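Local coordinates for natterin-like protein (Lethenteron camtschaticum, PDB 6IUL) that probably acts as a cytotoxic pore-forming immune protein, pairing a jacalin-like lectin domain with an aerolysin/epsilon-toxin-type pore-forming module, at residues V262-N267 with M307-T312; R270-L275 with K300-T305. All coordinates share one frame; numbering follows the deposited sequence.

In the fold
Following the chain from the N terminus, the jacalin-like lectin region comes first and the elongated, strand-rich pore-forming module after it. Strand 260-285 runs through that module, turns, and returns as strand 290-313, so both contacts belong to one long antiparallel hairpin. Interaction 2 (270-275 with 300-305) closes the inner loop of 24 residues; interaction 1 (262-267 with 307-312) closes the outer loop of 39 residues, which contains it. The contacts nest without crossing, their centres about 23 Å apart. Interaction 1 lies about 43 Å from the centre of the chain, interaction 2 about 20 Å. Beside both, strands 166-178 and 184-200 supply further neighbours.

Interaction 1 of 2, residues V262-N267 with M307-T312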
ATOM      1  N   VAL A 262       3.428  -9.864  42.441  1.00 35.11           N
ATOM      2  CA  VAL A 262       4.267  -9.734  41.244  1.00 32.29           C
ATOM      3  C   VAL A 262       3.486  -8.862  40.261  1.00 34.64           C
ATOM      4  O   VAL A 262       2.312  -9.131  39.949  1.00 32.93           O
ATOM      5  CB  VAL A 262       4.611 -11.074  40.599  1.00 33.94           C
ATOM      6  CG1 VAL A 262       5.390 -10.863  39.308  1.00 34.82           C
ATOM      7  CG2 VAL A 262       5.431 -11.913  41.544  1.00 37.56           C
ATOM      8  N   THR A 263       4.120  -7.808  39.791  1.00 29.09           N
ATOM      9  CA  THR A 263       3.471  -6.886  38.866  1.00 30.90           C
ATOM     10  C   THR A 263       4.210  -7.069  37.547  1.00 29.39           C
ATOM     11  O   THR A 263       5.446  -7.037  37.477  1.00 28.21           O
ATOM     12  CB  THR A 263       3.542  -5.409  39.361  1.00 34.01           C
ATOM     13  OG1 THR A 263       2.971  -5.282  40.687  1.00 35.90           O
ATOM     14  CG2 THR A 263       2.729  -4.521  38.480  1.00 33.41           C
ATOM     15  N   VAL A 264       3.456  -7.307  36.492  1.00 28.13           N
ATOM     16  CA  VAL A 264       4.049  -7.590  35.165  1.00 27.07           C
ATOM     17  C   VAL A 264       3.668  -6.498  34.200  1.00 24.82           C
ATOM     18  O   VAL A 264       2.476  -6.150  34.041  1.00 25.89           O
ATOM     19  CB  VAL A 264       3.543  -8.910  34.615  1.00 27.56           C
ATOM     20  CG1 VAL A 264       4.117  -9.185  33.243  1.00 29.59           C
ATOM     21  CG2 VAL A 264       3.863 -10.029  35.585  1.00 29.94           C
ATOM     22  N   VAL A 265       4.683  -5.934  33.576  1.00 26.85           N
ATOM     23  CA  VAL A 265       4.459  -4.903  32.538  1.00 29.07           C
ATOM     24  C   VAL A 265       5.038  -5.391  31.226  1.00 27.58           C
ATOM     25  O   VAL A 265       6.205  -5.755  31.152  1.00 25.15           O
ATOM     26  CB  VAL A 265       5.111  -3.582  32.908  1.00 32.70           C
ATOM     27  CG1 VAL A 265       4.869  -2.563  31.820  1.00 34.75           C
ATOM     28  CG2 VAL A 265       4.562  -3.073  34.244  1.00 34.20           C
ATOM     29  N   ALA A 266       4.188  -5.421  30.204  1.00 28.70           N
ATOM     30  CA  ALA A 266       4.617  -5.732  28.852  1.00 31.65           C
ATOM     31  C   ALA A 266       4.920  -4.467  28.054  1.00 28.51           C
ATOM     32  O   ALA A 266       4.118  -3.517  28.043  1.00 30.77           O
ATOM     33  CB  ALA A 266       3.564  -6.578  28.120  1.00 29.55           C
ATOM     34  N   ASN A 267       6.057  -4.532  27.368  1.00 29.46           N
ATOM     35  CA  ASN A 267       6.626  -3.421  26.585  1.00 33.25           C
ATOM     36  C   ASN A 267       7.011  -3.855  25.149  1.00 32.81           C
ATOM     37  O   ASN A 267       7.147  -5.049  24.841  1.00 31.56           O
ATOM     38  CB  ASN A 267       7.887  -2.865  27.245  1.00 32.70           C
ATOM     39  CG  ASN A 267       7.635  -2.357  28.637  1.00 38.52           C
ATOM     40  OD1 ASN A 267       6.861  -1.404  28.839  1.00 40.12           O
ATOM     41  ND2 ASN A 267       8.275  -3.008  29.636  1.00 38.16           N
ATOM     42  N   MET A 307       8.120  -8.033  21.609  1.00 32.29           N
ATOM     43  CA  MET A 307       7.565  -7.727  22.891  1.00 32.19           C
ATOM     44  C   MET A 307       8.389  -8.360  23.998  1.00 28.24           C
ATOM     45  O   MET A 307       8.758  -9.496  23.893  1.00 28.09           O
ATOM     46  CB  MET A 307       6.133  -8.239  23.025  1.00 30.23           C
ATOM     47  CG  MET A 307       5.134  -7.409  22.283  1.00 32.32           C
ATOM     48  SD  MET A 307       3.470  -7.954  22.627  1.00 36.02           S
ATOM     49  CE  MET A 307       2.693  -6.863  21.512  1.00 53.37           C
ATOM     50  N   THR A 308       8.596  -7.607  25.073  1.00 28.13           N
ATOM     51  CA  THR A 308       9.249  -8.135  26.286  1.00 31.50           C
ATOM     52  C   THR A 308       8.415  -7.773  27.514  1.00 30.12           C
ATOM     53  O   THR A 308       7.406  -7.072  27.414  1.00 26.86           O
ATOM     54  CB  THR A 308      10.655  -7.514  26.427  1.00 33.14           C
ATOM     55  OG1 THR A 308      10.514  -6.079  26.496  1.00 29.66           O
ATOM     56  CG2 THR A 308      11.558  -7.912  25.197  1.00 33.02           C
ATOM     57  N   ALA A 309       8.838  -8.244  28.677  1.00 32.14           N
ATOM     58  CA  ALA A 309       8.124  -7.931  29.899  1.00 34.88           C
ATOM     59  C   ALA A 309       9.058  -7.804  31.103  1.00 33.80           C
ATOM     60  O   ALA A 309      10.116  -8.417  31.166  1.00 31.03           O
ATOM     61  CB  ALA A 309       7.063  -8.988  30.145  1.00 36.14           C
ATOM     62  N   VAL A 310       8.666  -6.941  32.027  1.00 35.12           N
ATOM     63  CA  VAL A 310       9.344  -6.820  33.314  1.00 36.80           C
ATOM     64  C   VAL A 310       8.386  -7.312  34.432  1.00 33.74           C
ATOM     65  O   VAL A 310       7.237  -6.832  34.538  1.00 30.57           O
ATOM     66  CB  VAL A 310       9.753  -5.371  33.574  1.00 38.02           C
ATOM     67  CG1 VAL A 310      10.390  -5.263  34.955  1.00 41.70           C
ATOM     68  CG2 VAL A 310      10.735  -4.879  32.504  1.00 37.74           C
ATOM     69  N   ALA A 311       8.866  -8.276  35.222  1.00 32.50           N
ATOM     70  CA  ALA A 311       8.145  -8.761  36.419  1.00 36.44           C
ATOM     71  C   ALA A 311       8.793  -8.282  37.706  1.00 35.36           C
ATOM     72  O   ALA A 311       9.945  -8.575  37.954  1.00 34.76           O
ATOM     73  CB  ALA A 311       8.069 -10.260  36.412  1.00 35.30           C
ATOM     74  N   THR A 312       8.046  -7.527  38.498  1.00 36.14           N
ATOM     75  CA  THR A 312       8.579  -6.932  39.715  1.00 41.75           C
ATOM     76  C   THR A 312       7.874  -7.524  40.947  1.00 37.19           C
ATOM     77  O   THR A 312       6.648  -7.499  41.021  1.00 35.67           O
ATOM     78  CB  THR A 312       8.396  -5.388  39.700  1.00 44.10           C
ATOM     79  OG1 THR A 312       8.955  -4.832  38.496  1.00 39.89           O
ATOM     80  CG2 THR A 312       9.062  -4.724  40.958  1.00 43.29           C
TER
HETATM   81  O   HOH W   1       4.907  -5.752  42.207  1.00 36.15           O
HETATM   82  O   HOH W   2      10.315  -4.907  28.952  1.00 31.88           O
HETATM   83  O   HOH W   3      10.386  -4.893  23.976  1.00 32.03           O
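V265 and V310 are joined by two backbone hydrogen bonds within the antiparallel pairing of strands 260-285 and 290-313, the long hairpin of the aerolysin-type module. T263 with T312 and N267 with T308 repeat this pattern, giving six bonds in all. Their N-H...O angles are all 161° or straighter, and the strand directions differ by 166°, evidence of regular pairing. Between these pairs, CA-H...O contacts fill in, as from V264 CA to V310 O at 3.3 Å.

Apolar contacts across the strands are made by V262, V264, A309 and A311. V262 CG1 comes within 4.0 Å of A311 CB. The two methyls of V264 are shared between A309 and A311: CG1, anti to its backbone N (chi1 178°), reaches A309 CB at 4.3 Å, while CG2 lies equally far from A311 CB. F188 and F252, from strands 184-200 and 241-256, cover V264 on this face.

Water lies between the strands beside T263 and N267. One molecule donates to T312 O at 2.7 Å; its approach to T263 OG1 is short and doubtful. N267 CB and T308 OG1 are 4.2 Å apart, and another water spans their side chains, accepting from N267 ND2 at 2.9 Å and bonding T308 OG1 at 2.7 Å.

Interaction 2 of 2, residues R270-L275 with K300-T305; sequences RADIDL and KGLTYT
R270 holds CG anti to its backbone N (chi1 178°) and is extended from CG to NE, and L302 likewise sets CG anti to its backbone N; their side chains meet diagonally across the strand pair. L302 CD1 lies over the centre of the guanidinium, 3.5 Å above its plane, while CD2 approaches R270 NH2 at 3.6 Å. Y304 meets the aliphatic part of R270 obliquely: its CE2 is 3.8 Å from R270 CB and equally far from CG, and its OH lies at the guanidinium edge, near NE. The tyrosine ring and guanidinium planes are 86° apart, which excludes a parallel stack.

R270 NH1 bonds D272 OD2 at 2.9 Å in a salt bridge along the same strand, meeting the oxygen from above the carboxylate plane. A second bridge crosses the strands: K300, bent at chi4, brings NZ to 2.8 Å from D274 OD2, the two side chains lying side by side. Both charged pairs share a face with L302 and Y304.

On the other face, I273 CD1 packs on T303 CG2 at 3.9 Å, and V221 of strand 212-223 touches A271 and T303. The paired A271-T303 and I273-G301 backbones each contribute two hydrogen bonds. With strand directions 157° apart, the arrangement is that of a twisted antiparallel beta hairpin, here within the elongated strand-rich module of an aerolysin-type toxin.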
ATOM      1  N   ARG A 270      10.141   0.743  19.672  1.00 30.56           N
ATOM      2  CA  ARG A 270       9.822   1.340  18.377  1.00 35.81           C
ATOM      3  C   ARG A 270      10.998   2.190  17.906  1.00 37.04           C
ATOM      4  O   ARG A 270      11.507   3.028  18.655  1.00 37.89           O
ATOM      5  CB  ARG A 270       8.615   2.241  18.554  1.00 36.36           C
ATOM      6  CG  ARG A 270       8.153   2.990  17.337  1.00 42.26           C
ATOM      7  CD  ARG A 270       7.036   3.945  17.730  1.00 46.10           C
ATOM      8  NE  ARG A 270       6.371   4.523  16.550  1.00 55.27           N
ATOM      9  CZ  ARG A 270       6.797   5.592  15.862  1.00 59.90           C
ATOM     10  NH1 ARG A 270       7.921   6.227  16.207  1.00 61.06           N
ATOM     11  NH2 ARG A 270       6.078   6.034  14.829  1.00 53.23           N
ATOM     12  N   ALA A 271      11.406   2.005  16.662  1.00 36.70           N
ATOM     13  CA  ALA A 271      12.510   2.783  16.113  1.00 37.01           C
ATOM     14  C   ALA A 271      12.206   3.341  14.744  1.00 38.56           C
ATOM     15  O   ALA A 271      11.823   2.596  13.841  1.00 36.16           O
ATOM     16  CB  ALA A 271      13.775   1.935  16.062  1.00 39.71           C
ATOM     17  N   ASP A 272      12.372   4.666  14.619  1.00 42.65           N
ATOM     18  CA  ASP A 272      12.357   5.381  13.336  1.00 41.20           C
ATOM     19  C   ASP A 272      13.714   5.285  12.706  1.00 43.16           C
ATOM     20  O   ASP A 272      14.705   5.574  13.353  1.00 38.33           O
ATOM     21  CB  ASP A 272      11.984   6.856  13.519  1.00 41.49           C
ATOM     22  CG  ASP A 272      10.486   7.037  13.810  1.00 47.59           C
ATOM     23  OD1 ASP A 272       9.653   6.699  12.949  1.00 50.87           O
ATOM     24  OD2 ASP A 272      10.120   7.503  14.899  1.00 53.17           O
ATOM     25  N   ILE A 273      13.754   4.864  11.441  1.00 41.19           N
ATOM     26  CA  ILE A 273      15.003   4.700  10.731  1.00 40.62           C
ATOM     27  C   ILE A 273      15.125   5.727   9.603  1.00 47.78           C
ATOM     28  O   ILE A 273      14.211   5.888   8.787  1.00 44.58           O
ATOM     29  CB  ILE A 273      15.141   3.286  10.158  1.00 39.94           C
ATOM     30  CG1 ILE A 273      14.940   2.253  11.269  1.00 38.90           C
ATOM     31  CG2 ILE A 273      16.487   3.120   9.474  1.00 36.66           C
ATOM     32  CD1 ILE A 273      15.162   0.805  10.865  1.00 37.93           C
ATOM     33  N   ASP A 274      16.257   6.429   9.558  1.00 45.60           N
ATOM     34  CA  ASP A 274      16.479   7.482   8.572  1.00 48.24           C
ATOM     35  C   ASP A 274      17.946   7.372   8.143  1.00 45.78           C
ATOM     36  O   ASP A 274      18.839   7.676   8.929  1.00 45.41           O
ATOM     37  CB  ASP A 274      16.147   8.854   9.172  1.00 52.80           C
ATOM     38  CG  ASP A 274      16.184   9.988   8.142  1.00 65.35           C
ATOM     39  OD1 ASP A 274      17.158  10.093   7.360  1.00 71.07           O
ATOM     40  OD2 ASP A 274      15.249  10.819   8.127  1.00 83.01           O
ATOM     41  N   LEU A 275      18.188   6.892   6.922  1.00 40.35           N
ATOM     42  CA  LEU A 275      19.524   6.464   6.499  1.00 40.24           C
ATOM     43  C   LEU A 275      19.752   6.694   4.999  1.00 40.94           C
ATOM     44  O   LEU A 275      18.882   6.424   4.225  1.00 39.45           O
ATOM     45  CB  LEU A 275      19.699   4.975   6.752  1.00 37.95           C
ATOM     46  CG  LEU A 275      19.818   4.423   8.186  1.00 41.52           C
ATOM     47  CD1 LEU A 275      19.936   2.920   8.118  1.00 38.83           C
ATOM     48  CD2 LEU A 275      21.049   5.006   8.920  1.00 41.36           C
ATOM     49  N   LYS A 300      13.615   5.669   4.677  1.00 38.09           N
ATOM     50  CA  LYS A 300      12.835   5.991   5.850  1.00 42.66           C
ATOM     51  C   LYS A 300      12.062   4.722   6.223  1.00 43.24           C
ATOM     52  O   LYS A 300      11.361   4.122   5.396  1.00 40.73           O
ATOM     53  CB  LYS A 300      11.858   7.128   5.570  1.00 48.37           C
ATOM     54  CG  LYS A 300      12.488   8.506   5.577  1.00 58.41           C
ATOM     55  CD  LYS A 300      11.447   9.614   5.660  1.00 68.87           C
ATOM     56  CE  LYS A 300      12.111  10.985   5.752  1.00 74.33           C
ATOM     57  NZ  LYS A 300      12.703  11.232   7.105  1.00 79.41           N
ATOM     58  N   GLY A 301      12.190   4.315   7.473  1.00 40.50           N
ATOM     59  CA  GLY A 301      11.501   3.151   7.945  1.00 41.40           C
ATOM     60  C   GLY A 301      10.932   3.330   9.340  1.00 36.74           C
ATOM     61  O   GLY A 301      11.314   4.214  10.072  1.00 34.95           O
ATOM     62  N   LEU A 302      10.023   2.435   9.686  1.00 36.77           N
ATOM     63  CA  LEU A 302       9.537   2.277  11.032  1.00 37.88           C
ATOM     64  C   LEU A 302       9.588   0.791  11.347  1.00 35.46           C
ATOM     65  O   LEU A 302       9.091  -0.041  10.573  1.00 33.54           O
ATOM     66  CB  LEU A 302       8.110   2.791  11.156  1.00 42.65           C
ATOM     67  CG  LEU A 302       7.463   2.618  12.555  1.00 42.17           C
ATOM     68  CD1 LEU A 302       8.274   3.370  13.602  1.00 41.46           C
ATOM     69  CD2 LEU A 302       6.041   3.165  12.586  1.00 38.51           C
ATOM     70  N   THR A 303      10.243   0.438  12.443  1.00 29.92           N
ATOM     71  CA  THR A 303      10.326  -0.953  12.839  1.00 31.37           C
ATOM     72  C   THR A 303      10.087  -1.098  14.347  1.00 32.26           C
ATOM     73  O   THR A 303      10.084  -0.098  15.094  1.00 30.64           O
ATOM     74  CB  THR A 303      11.673  -1.563  12.449  1.00 34.52           C
ATOM     75  OG1 THR A 303      11.589  -2.990  12.540  1.00 33.15           O
ATOM     76  CG2 THR A 303      12.810  -1.068  13.341  1.00 32.34           C
ATOM     77  N   TYR A 304       9.863  -2.335  14.769  1.00 30.48           N
ATOM     78  CA  TYR A 304       9.605  -2.653  16.165  1.00 31.73           C
ATOM     79  C   TYR A 304      10.453  -3.841  16.576  1.00 35.61           C
ATOM     80  O   TYR A 304      10.754  -4.702  15.753  1.00 35.39           O
ATOM     81  CB  TYR A 304       8.138  -2.974  16.426  1.00 28.51           C
ATOM     82  CG  TYR A 304       7.191  -1.813  16.368  1.00 26.73           C
ATOM     83  CD1 TYR A 304       6.653  -1.373  15.146  1.00 27.23           C
ATOM     84  CD2 TYR A 304       6.780  -1.169  17.531  1.00 27.68           C
ATOM     85  CE1 TYR A 304       5.758  -0.320  15.089  1.00 24.30           C
ATOM     86  CE2 TYR A 304       5.880  -0.106  17.489  1.00 27.34           C
ATOM     87  CZ  TYR A 304       5.384   0.317  16.259  1.00 27.07           C
ATOM     88  OH  TYR A 304       4.504   1.382  16.237  1.00 27.12           O
ATOM     89  N   THR A 305      10.827  -3.880  17.862  1.00 36.29           N
ATOM     90  CA  THR A 305      11.457  -5.074  18.433  1.00 35.51           C
ATOM     91  C   THR A 305      10.376  -6.094  18.790  1.00 35.02           C
ATOM     92  O   THR A 305       9.179  -5.857  18.627  1.00 33.75           O
ATOM     93  CB  THR A 305      12.217  -4.732  19.738  1.00 35.04           C
ATOM     94  OG1 THR A 305      11.288  -4.261  20.711  1.00 37.48           O
ATOM     95  CG2 THR A 305      13.198  -3.618  19.498  1.00 36.40           C
TER